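Local coordinates for peptide amidase (Stenotrophomonas maltophilia, PDB 1M22), which probably hydrolyses amide bonds as a serine-dependent amidase of the amidase signature family, acting on peptide amides, at residues 216-221 against 324-329. Numbering follows the deposited sequence.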
ATOM      1  N   PRO A 216       2.404 -13.875  -2.359  1.00  9.77           N
ATOM      2  CA  PRO A 216       3.120 -13.088  -3.359  1.00  9.83           C
ATOM      3  C   PRO A 216       2.649 -12.994  -4.793  1.00  9.94           C
ATOM      4  O   PRO A 216       1.664 -13.599  -5.215  1.00 10.61           O
ATOM      5  CB  PRO A 216       4.494 -13.724  -3.319  1.00  9.96           C
ATOM      6  CG  PRO A 216       4.113 -15.198  -3.292  1.00 12.20           C
ATOM      7  CD  PRO A 216       2.964 -15.238  -2.274  1.00  9.80           C
ATOM      8  N   ILE A 217       3.401 -12.179  -5.521  1.00  9.19           N
ATOM      9  CA  ILE A 217       3.266 -12.046  -6.958  1.00  9.85           C
ATOM     10  C   ILE A 217       4.721 -12.097  -7.419  1.00  9.40           C
ATOM     11  O   ILE A 217       5.136 -13.056  -8.054  1.00 11.97           O
ATOM     12  CB  ILE A 217       2.653 -10.717  -7.457  1.00  7.82           C
ATOM     13  CG1 ILE A 217       1.165 -10.645  -7.107  1.00 10.07           C
ATOM     14  CG2 ILE A 217       2.802 -10.646  -8.984  1.00  9.88           C
ATOM     15  CD1 ILE A 217       0.484  -9.375  -7.591  1.00 11.04           C
ATOM     16  N   SER A 218       5.510 -11.099  -7.026  1.00  8.60           N
ATOM     17  CA  SER A 218       6.909 -10.997  -7.446  1.00  8.25           C
ATOM     18  C   SER A 218       7.940 -10.747  -6.339  1.00  8.29           C
ATOM     19  O   SER A 218       7.861  -9.748  -5.622  1.00  9.80           O
ATOM     20  CB  SER A 218       7.005  -9.871  -8.475  1.00 10.02           C
ATOM     21  OG  SER A 218       8.339  -9.470  -8.714  1.00 10.15           O
ATOM     22  N   PHE A 219       8.927 -11.624  -6.201  1.00  8.14           N
ATOM     23  CA  PHE A 219       9.934 -11.372  -5.180  1.00  8.67           C
ATOM     24  C   PHE A 219      10.812 -10.193  -5.595  1.00  8.10           C
ATOM     25  O   PHE A 219      11.443  -9.553  -4.756  1.00  7.90           O
ATOM     26  CB  PHE A 219      10.776 -12.625  -4.897  1.00 11.44           C
ATOM     27  CG  PHE A 219      11.399 -13.243  -6.111  1.00 12.84           C
ATOM     28  CD1 PHE A 219      12.469 -12.635  -6.755  1.00 12.87           C
ATOM     29  CD2 PHE A 219      10.927 -14.456  -6.594  1.00 14.59           C
ATOM     30  CE1 PHE A 219      13.064 -13.235  -7.867  1.00 16.19           C
ATOM     31  CE2 PHE A 219      11.515 -15.062  -7.703  1.00 16.05           C
ATOM     32  CZ  PHE A 219      12.582 -14.452  -8.339  1.00 14.91           C
ATOM     33  N   SER A 220      10.839  -9.882  -6.887  1.00  7.23           N
ATOM     34  CA  SER A 220      11.633  -8.759  -7.366  1.00  7.06           C
ATOM     35  C   SER A 220      11.001  -7.397  -7.070  1.00  7.03           C
ATOM     36  O   SER A 220      11.722  -6.422  -6.835  1.00  8.72           O
ATOM     37  CB  SER A 220      11.861  -8.870  -8.878  1.00  7.56           C
ATOM     38  OG  SER A 220      12.715  -9.958  -9.196  1.00 10.27           O
ATOM     39  N   GLN A 221       9.670  -7.327  -7.057  1.00  7.02           N
ATOM     40  CA  GLN A 221       8.979  -6.050  -6.859  1.00  6.15           C
ATOM     41  C   GLN A 221       8.072  -5.915  -5.641  1.00  6.59           C
ATOM     42  O   GLN A 221       7.778  -4.801  -5.216  1.00  6.58           O
ATOM     43  CB  GLN A 221       8.159  -5.727  -8.118  1.00  6.71           C
ATOM     44  CG  GLN A 221       9.002  -5.721  -9.390  1.00  7.99           C
ATOM     45  CD  GLN A 221       8.232  -5.416 -10.669  1.00  7.13           C
ATOM     46  OE1 GLN A 221       8.759  -5.599 -11.766  1.00  8.19           O
ATOM     47  NE2 GLN A 221       6.996  -4.943 -10.540  1.00  7.22           N
ATOM     48  N   THR A 324       6.740 -10.379 -18.259  1.00 10.16           N
ATOM     49  CA  THR A 324       7.404 -11.671 -18.241  1.00 10.82           C
ATOM     50  C   THR A 324       7.885 -12.083 -16.853  1.00  9.93           C
ATOM     51  O   THR A 324       7.589 -13.185 -16.390  1.00  9.53           O
ATOM     52  CB  THR A 324       8.611 -11.677 -19.201  1.00 11.20           C
ATOM     53  OG1 THR A 324       8.149 -11.487 -20.545  1.00 13.65           O
ATOM     54  CG2 THR A 324       9.366 -12.992 -19.109  1.00 11.94           C
ATOM     55  N   LEU A 325       8.613 -11.203 -16.172  1.00  8.43           N
ATOM     56  CA  LEU A 325       9.129 -11.568 -14.859  1.00  8.25           C
ATOM     57  C   LEU A 325       8.018 -11.831 -13.842  1.00  7.71           C
ATOM     58  O   LEU A 325       8.149 -12.714 -12.999  1.00  9.47           O
ATOM     59  CB  LEU A 325      10.111 -10.499 -14.350  1.00  8.86           C
ATOM     60  CG  LEU A 325       9.607  -9.167 -13.799  1.00  7.91           C
ATOM     61  CD1 LEU A 325       9.292  -9.313 -12.314  1.00  9.91           C
ATOM     62  CD2 LEU A 325      10.680  -8.108 -13.995  1.00 10.45           C
ATOM     63  N   LEU A 326       6.921 -11.084 -13.930  1.00  7.97           N
ATOM     64  CA  LEU A 326       5.814 -11.284 -13.001  1.00  8.27           C
ATOM     65  C   LEU A 326       5.172 -12.663 -13.165  1.00  8.60           C
ATOM     66  O   LEU A 326       4.846 -13.318 -12.180  1.00  8.73           O
ATOM     67  CB  LEU A 326       4.749 -10.196 -13.182  1.00 10.34           C
ATOM     68  CG  LEU A 326       5.156  -8.765 -12.820  1.00 10.41           C
ATOM     69  CD1 LEU A 326       3.976  -7.830 -13.037  1.00 11.37           C
ATOM     70  CD2 LEU A 326       5.616  -8.707 -11.375  1.00 11.55           C
ATOM     71  N   LEU A 327       4.993 -13.100 -14.408  1.00  8.46           N
ATOM     72  CA  LEU A 327       4.393 -14.405 -14.662  1.00  9.27           C
ATOM     73  C   LEU A 327       5.250 -15.525 -14.078  1.00  8.30           C
ATOM     74  O   LEU A 327       4.743 -16.410 -13.393  1.00  9.41           O
ATOM     75  CB  LEU A 327       4.204 -14.618 -16.168  1.00  9.90           C
ATOM     76  CG  LEU A 327       3.135 -13.754 -16.842  1.00 10.74           C
ATOM     77  CD1 LEU A 327       3.272 -13.848 -18.353  1.00 13.20           C
ATOM     78  CD2 LEU A 327       1.752 -14.208 -16.397  1.00 11.30           C
ATOM     79  N   TYR A 328       6.552 -15.478 -14.341  1.00  7.90           N
ATOM     80  CA  TYR A 328       7.455 -16.501 -13.831  1.00  7.47           C
ATOM     81  C   TYR A 328       7.550 -16.492 -12.311  1.00  8.48           C
ATOM     82  O   TYR A 328       7.472 -17.537 -11.665  1.00  9.56           O
ATOM     83  CB  TYR A 328       8.864 -16.318 -14.405  1.00  9.97           C
ATOM     84  CG  TYR A 328       9.055 -16.859 -15.805  1.00 10.41           C
ATOM     85  CD1 TYR A 328       8.552 -16.181 -16.912  1.00 11.97           C
ATOM     86  CD2 TYR A 328       9.760 -18.043 -16.019  1.00 12.34           C
ATOM     87  CE1 TYR A 328       8.751 -16.666 -18.207  1.00 14.74           C
ATOM     88  CE2 TYR A 328       9.964 -18.537 -17.307  1.00 13.97           C
ATOM     89  CZ  TYR A 328       9.458 -17.843 -18.392  1.00 14.98           C
ATOM     90  OH  TYR A 328       9.667 -18.317 -19.669  1.00 20.97           O
ATOM     91  N   GLU A 329       7.719 -15.307 -11.736  1.00  8.24           N
ATOM     92  CA  GLU A 329       7.851 -15.207 -10.294  1.00  8.49           C
ATOM     93  C   GLU A 329       6.559 -15.526  -9.553  1.00  7.23           C
ATOM     94  O   GLU A 329       6.597 -16.035  -8.435  1.00  9.37           O
ATOM     95  CB  GLU A 329       8.384 -13.820  -9.920  1.00  7.95           C
ATOM     96  CG  GLU A 329       9.801 -13.591 -10.445  1.00  8.88           C
ATOM     97  CD  GLU A 329      10.421 -12.288  -9.987  1.00  9.61           C
ATOM     98  OE1 GLU A 329       9.813 -11.592  -9.140  1.00 10.00           O
ATOM     99  OE2 GLU A 329      11.526 -11.960 -10.472  1.00 10.21           O
TER
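Glu-329 reaches from its helix into the turn formed by Ser-218, Phe-219 and Ser-220, a worked example of a buried carboxylate held by hydroxyls and a backbone N-H. Glu-329 OE1 accepts two bonds, both on its syn side but from opposite faces of the carboxylate plane: Ser-218 OG donates at 2.6 Å from Glu-329 OE1, and Ser-220 N meets the same oxygen with an N-H...O angle of 162°. Glu-329 OE2 takes Ser-220 OG on its syn lone pair at 2.7 Å and is also hydrogen-bonded to Tyr-385 OH. Three bonds from the loop thus restrict rotation of the group, which is probably ionised.

The Phe-219 ring lies stacked against the carboxylate, the planes 12° apart, with Glu-329 CD over the ring face near its rim. With CG between the backbone N and the carbonyl carbon (chi1 53°), the Phe-219 ring is carried back alongside the acid. Glu-329 CG adds a CH-pi contact 3.9 Å from the Phe-219 ring centroid. Ser-218 OG also accepts from Gln-221 N, an ST motif, while Ser-218 CB presses tightly on Leu-326 CD2 at 3.4 Å. Leu-325 CD1 lies against Ser-218 OG and Gln-221 OE1; Gln-221 NE2 bonds to Thr-186 O.

The side chain of Ile-217 lies about 6 Å from those of the active-site residues Ser-165 and Ser-189, and the loop, joining sheet strands 200-203 and 223-228, packs on helix 319-340, with helix 383-407 touching both through Tyr-385, Arg-389 and Ala-392.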